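Malonyl CoA-acyl carrier protein transacylase (Clostridium perfringens, PDB 3PTW) probably transfers the malonyl group from malonyl-CoA to acyl carrier protein, the step that supplies extender units for fatty acid synthesis. Local coordinates at residues Tyr15-Phe26 and Asn294-Glu302. Numbering follows the deposited sequence.
Sequences YVGMGKEFFDNF and NVEDLKSLE
The hydroxyl of Tyr15 donates to the carboxylate of Glu296, with OH 2.7 Å from OE1. It meets OE1 on the anti side, 29° out of the carboxylate plane. Met18 CB lies over the centre of one face of the Tyr15 ring and backs it. Glu296 OE1 also accepts from Gly276 N, and OE2 pairs with Lys277, so both oxygens of this buried acid are satisfied.

Glu21 reaches across with its chain extended beyond CG. Its OE1 takes the backbone N of Leu298 at 2.8 Å, nearly along the C-O axis, in an almost straight bond (169°). A water bridges the same OE1 to Lys299 N. Glu21 thus holds the Leu298 amide directly and the Lys299 amide through the water, both in the first turn of helix 298-315, where a negative charge probably suits the helix dipole. Asp297 is the N-cap of that helix: its OD1 accepts from Ser300 N, 3.1 Å away.

Phe22 CZ meets Val295 CG1 at 3.5 Å, the two side chains crossing at about a right angle. The carbonyl O of Asp297 lies at the ring edge, near its plane. The Asn25 side chain borders Leu298. Phe26 CE2 lies over one face of the Phe22 ring, offset toward its rim, and Phe26 CZ touches Leu301 CD2 at 3.5 Å.

Helix 20-25 and the first turns of helix 298-315 (residues 298-302) run at 79° to each other, with a closest axis approach of 10.8 Å. The contact joins the loop and helix after strand 4-8 to the turn after strand 291-295 and the start of helix 298-315. Strand 291-295 is at one edge of the mixed sheet within this chain. Helix 59-79 packs beside both segments, through Ala76 on Phe22 and Leu77 on Leu301.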
loop_
_atom_site.group_PDB
_atom_site.type_symbol
_atom_site.label_atom_id
_atom_site.label_comp_id
_atom_site.label_asym_id
_atom_site.label_seq_id
_atom_site.Cartn_x
_atom_site.Cartn_y
_atom_site.Cartn_z
ATOM N N TYR A 15 3.637 -7.793 -10.818
ATOM C CA TYR A 15 4.369 -8.646 -11.760
ATOM C C TYR A 15 3.428 -9.114 -12.861
ATOM O O TYR A 15 2.204 -9.216 -12.658
ATOM C CB TYR A 15 5.005 -9.861 -11.057
ATOM C CG TYR A 15 4.031 -10.745 -10.278
ATOM C CD1 TYR A 15 3.443 -11.881 -10.863
ATOM C CD2 TYR A 15 3.719 -10.452 -8.949
ATOM C CE1 TYR A 15 2.542 -12.685 -10.133
ATOM C CE2 TYR A 15 2.832 -11.237 -8.219
ATOM C CZ TYR A 15 2.252 -12.346 -8.796
ATOM O OH TYR A 15 1.387 -13.110 -8.030
ATOM N N VAL A 16 4.008 -9.388 -14.029
ATOM C CA VAL A 16 3.253 -9.888 -15.166
ATOM C C VAL A 16 2.629 -11.232 -14.803
ATOM O O VAL A 16 3.314 -12.132 -14.324
ATOM C CB VAL A 16 4.156 -10.042 -16.415
ATOM C CG1 VAL A 16 3.335 -10.458 -17.621
ATOM C CG2 VAL A 16 4.899 -8.739 -16.696
ATOM N N GLY A 17 1.325 -11.353 -15.038
ATOM C CA GLY A 17 0.583 -12.573 -14.726
ATOM C C GLY A 17 -0.150 -12.517 -13.390
ATOM O O GLY A 17 -0.922 -13.413 -13.081
ATOM N N MET A 18 0.075 -11.474 -12.588
ATOM C CA MET A 18 -0.691 -11.334 -11.341
ATOM C C MET A 18 -2.187 -11.285 -11.685
ATOM O O MET A 18 -2.576 -10.808 -12.759
ATOM C CB MET A 18 -0.243 -10.113 -10.535
ATOM C CG MET A 18 -0.641 -8.764 -11.133
ATOM S SD MET A 18 0.039 -7.380 -10.206
ATOM C CE MET A 18 -0.665 -6.009 -11.145
ATOM N N GLY A 19 -3.014 -11.846 -10.810
ATOM C CA GLY A 19 -4.458 -11.882 -11.035
ATOM C C GLY A 19 -4.984 -12.985 -11.930
ATOM O O GLY A 19 -6.163 -13.346 -11.852
ATOM N N LYS A 20 -4.118 -13.524 -12.786
ATOM C CA LYS A 20 -4.548 -14.469 -13.801
ATOM C C LYS A 20 -5.170 -15.744 -13.225
ATOM O O LYS A 20 -6.204 -16.189 -13.710
ATOM C CB LYS A 20 -3.391 -14.800 -14.758
ATOM C CG LYS A 20 -3.696 -15.878 -15.781
ATOM C CD LYS A 20 -4.302 -15.283 -17.033
ATOM C CE LYS A 20 -3.930 -16.103 -18.268
ATOM N NZ LYS A 20 -4.956 -17.135 -18.582
ATOM N N GLU A 21 -4.561 -16.324 -12.194
ATOM C CA GLU A 21 -5.083 -17.587 -11.638
ATOM C C GLU A 21 -6.463 -17.408 -11.026
ATOM O O GLU A 21 -7.331 -18.277 -11.179
ATOM C CB GLU A 21 -4.114 -18.225 -10.638
ATOM C CG GLU A 21 -2.873 -18.822 -11.291
ATOM C CD GLU A 21 -1.958 -19.541 -10.314
ATOM O OE1 GLU A 21 -2.307 -19.713 -9.129
ATOM O OE2 GLU A 21 -0.872 -19.953 -10.746
ATOM N N PHE A 22 -6.675 -16.277 -10.353
ATOM C CA PHE A 22 -8.016 -15.937 -9.870
ATOM C C PHE A 22 -8.976 -15.647 -11.008
ATOM O O PHE A 22 -10.143 -16.059 -10.959
ATOM C CB PHE A 22 -7.978 -14.770 -8.887
ATOM C CG PHE A 22 -7.752 -15.206 -7.474
ATOM C CD1 PHE A 22 -8.818 -15.270 -6.580
ATOM C CD2 PHE A 22 -6.489 -15.604 -7.048
ATOM C CE1 PHE A 22 -8.624 -15.691 -5.268
ATOM C CE2 PHE A 22 -6.286 -16.032 -5.745
ATOM C CZ PHE A 22 -7.366 -16.074 -4.850
ATOM N N PHE A 23 -8.476 -14.938 -12.019
ATOM C CA PHE A 23 -9.274 -14.589 -13.192
ATOM C C PHE A 23 -9.846 -15.851 -13.821
ATOM O O PHE A 23 -11.036 -15.902 -14.114
ATOM C CB PHE A 23 -8.438 -13.815 -14.227
ATOM C CG PHE A 23 -9.183 -13.516 -15.508
ATOM C CD1 PHE A 23 -9.893 -12.324 -15.655
ATOM C CD2 PHE A 23 -9.190 -14.437 -16.564
ATOM C CE1 PHE A 23 -10.591 -12.050 -16.836
ATOM C CE2 PHE A 23 -9.889 -14.179 -17.745
ATOM C CZ PHE A 23 -10.588 -12.983 -17.883
ATOM N N ASP A 24 -8.992 -16.862 -14.003
ATOM C CA ASP A 24 -9.377 -18.112 -14.660
ATOM C C ASP A 24 -10.194 -19.060 -13.795
ATOM O O ASP A 24 -10.865 -19.950 -14.314
ATOM C CB ASP A 24 -8.139 -18.851 -15.179
ATOM C CG ASP A 24 -7.416 -18.087 -16.270
ATOM O OD1 ASP A 24 -8.032 -17.201 -16.881
ATOM O OD2 ASP A 24 -6.227 -18.383 -16.524
ATOM N N ASN A 25 -10.145 -18.878 -12.481
ATOM C CA ASN A 25 -10.722 -19.883 -11.578
ATOM C C ASN A 25 -11.915 -19.408 -10.762
ATOM O O ASN A 25 -12.624 -20.220 -10.174
ATOM C CB ASN A 25 -9.634 -20.457 -10.664
ATOM C CG ASN A 25 -8.576 -21.204 -11.438
ATOM O OD1 ASN A 25 -8.779 -22.346 -11.836
ATOM N ND2 ASN A 25 -7.446 -20.555 -11.675
ATOM N N PHE A 26 -12.134 -18.094 -10.729
ATOM C CA PHE A 26 -13.275 -17.544 -10.016
ATOM C C PHE A 26 -14.032 -16.550 -10.882
ATOM O O PHE A 26 -13.447 -15.583 -11.374
ATOM C CB PHE A 26 -12.824 -16.934 -8.680
ATOM C CG PHE A 26 -12.051 -17.895 -7.826
ATOM C CD1 PHE A 26 -12.703 -18.951 -7.180
ATOM C CD2 PHE A 26 -10.667 -17.800 -7.729
ATOM C CE1 PHE A 26 -11.980 -19.870 -6.417
ATOM C CE2 PHE A 26 -9.932 -18.713 -6.967
ATOM C CZ PHE A 26 -10.591 -19.747 -6.309
ATOM N N ASN A 294 -1.162 -15.001 3.387
ATOM C CA ASN A 294 -1.282 -14.193 2.173
ATOM C C ASN A 294 -2.026 -14.939 1.076
ATOM O O ASN A 294 -1.999 -16.180 1.028
ATOM C CB ASN A 294 0.088 -13.712 1.665
ATOM C CG ASN A 294 0.853 -14.800 0.910
ATOM O OD1 ASN A 294 1.530 -15.617 1.521
ATOM N ND2 ASN A 294 0.726 -14.821 -0.422
ATOM N N VAL A 295 -2.723 -14.185 0.226
ATOM C CA VAL A 295 -3.333 -14.743 -0.988
ATOM C C VAL A 295 -2.968 -13.894 -2.204
ATOM O O VAL A 295 -3.267 -12.705 -2.241
ATOM C CB VAL A 295 -4.892 -14.884 -0.903
ATOM C CG1 VAL A 295 -5.395 -15.782 -2.023
ATOM C CG2 VAL A 295 -5.354 -15.441 0.455
ATOM N N GLU A 296 -2.301 -14.515 -3.173
ATOM C CA GLU A 296 -1.993 -13.905 -4.478
ATOM C C GLU A 296 -2.260 -14.878 -5.631
ATOM O O GLU A 296 -2.343 -14.473 -6.784
ATOM C CB GLU A 296 -0.534 -13.401 -4.538
ATOM C CG GLU A 296 0.575 -14.488 -4.576
ATOM C CD GLU A 296 2.001 -13.897 -4.610
ATOM O OE1 GLU A 296 2.301 -13.061 -5.495
ATOM O OE2 GLU A 296 2.823 -14.269 -3.745
ATOM N N ASP A 297 -2.385 -16.167 -5.314
ATOM C CA ASP A 297 -2.583 -17.192 -6.341
ATOM C C ASP A 297 -3.265 -18.408 -5.742
ATOM O O ASP A 297 -3.701 -18.368 -4.593
ATOM C CB ASP A 297 -1.261 -17.558 -7.059
ATOM C CG ASP A 297 -0.113 -17.869 -6.095
ATOM O OD1 ASP A 297 -0.364 -18.290 -4.944
ATOM O OD2 ASP A 297 1.058 -17.693 -6.501
ATOM N N LEU A 298 -3.362 -19.481 -6.519
ATOM C CA LEU A 298 -3.980 -20.719 -6.042
ATOM C C LEU A 298 -3.258 -21.364 -4.860
ATOM O O LEU A 298 -3.902 -21.763 -3.892
ATOM C CB LEU A 298 -4.133 -21.718 -7.187
ATOM C CG LEU A 298 -5.502 -21.834 -7.864
ATOM C CD1 LEU A 298 -6.314 -20.535 -7.823
ATOM C CD2 LEU A 298 -5.346 -22.352 -9.301
ATOM N N LYS A 299 -1.931 -21.469 -4.938
ATOM C CA LYS A 299 -1.160 -22.103 -3.869
ATOM C C LYS A 299 -1.301 -21.355 -2.524
ATOM O O LYS A 299 -1.572 -21.963 -1.490
ATOM C CB LYS A 299 0.310 -22.265 -4.283
ATOM C CG LYS A 299 1.134 -23.161 -3.347
ATOM C CD LYS A 299 2.634 -23.148 -3.677
ATOM C CE LYS A 299 3.253 -21.758 -3.530
ATOM N NZ LYS A 299 4.725 -21.794 -3.263
ATOM N N SER A 300 -1.155 -20.036 -2.551
ATOM C CA SER A 300 -1.276 -19.239 -1.333
ATOM C C SER A 300 -2.717 -19.226 -0.826
ATOM O O SER A 300 -2.943 -19.261 0.379
ATOM C CB SER A 300 -0.749 -17.818 -1.568
ATOM O OG SER A 300 -1.460 -17.206 -2.627
ATOM N N LEU A 301 -3.686 -19.218 -1.746
ATOM C CA LEU A 301 -5.105 -19.312 -1.376
ATOM C C LEU A 301 -5.388 -20.553 -0.548
ATOM O O LEU A 301 -6.022 -20.477 0.521
ATOM C CB LEU A 301 -6.022 -19.315 -2.608
ATOM C CG LEU A 301 -7.504 -19.664 -2.373
ATOM C CD1 LEU A 301 -8.252 -18.571 -1.579
ATOM C CD2 LEU A 301 -8.220 -19.911 -3.681
ATOM N N GLU A 302 -4.908 -21.684 -1.062
ATOM C CA GLU A 302 -5.156 -22.993 -0.477
ATOM C C GLU A 302 -4.451 -23.141 0.861
ATOM O O GLU A 302 -5.034 -23.678 1.802
ATOM C CB GLU A 302 -4.744 -24.111 -1.444
ATOM C CG GLU A 302 -5.556 -24.151 -2.745
ATOM C CD GLU A 302 -7.033 -24.483 -2.538
ATOM O OE1 GLU A 302 -7.638 -24.028 -1.541
ATOM O OE2 GLU A 302 -7.594 -25.205 -3.392
HETATM O O HOH W 1 -0.555 -21.149 -7.371
#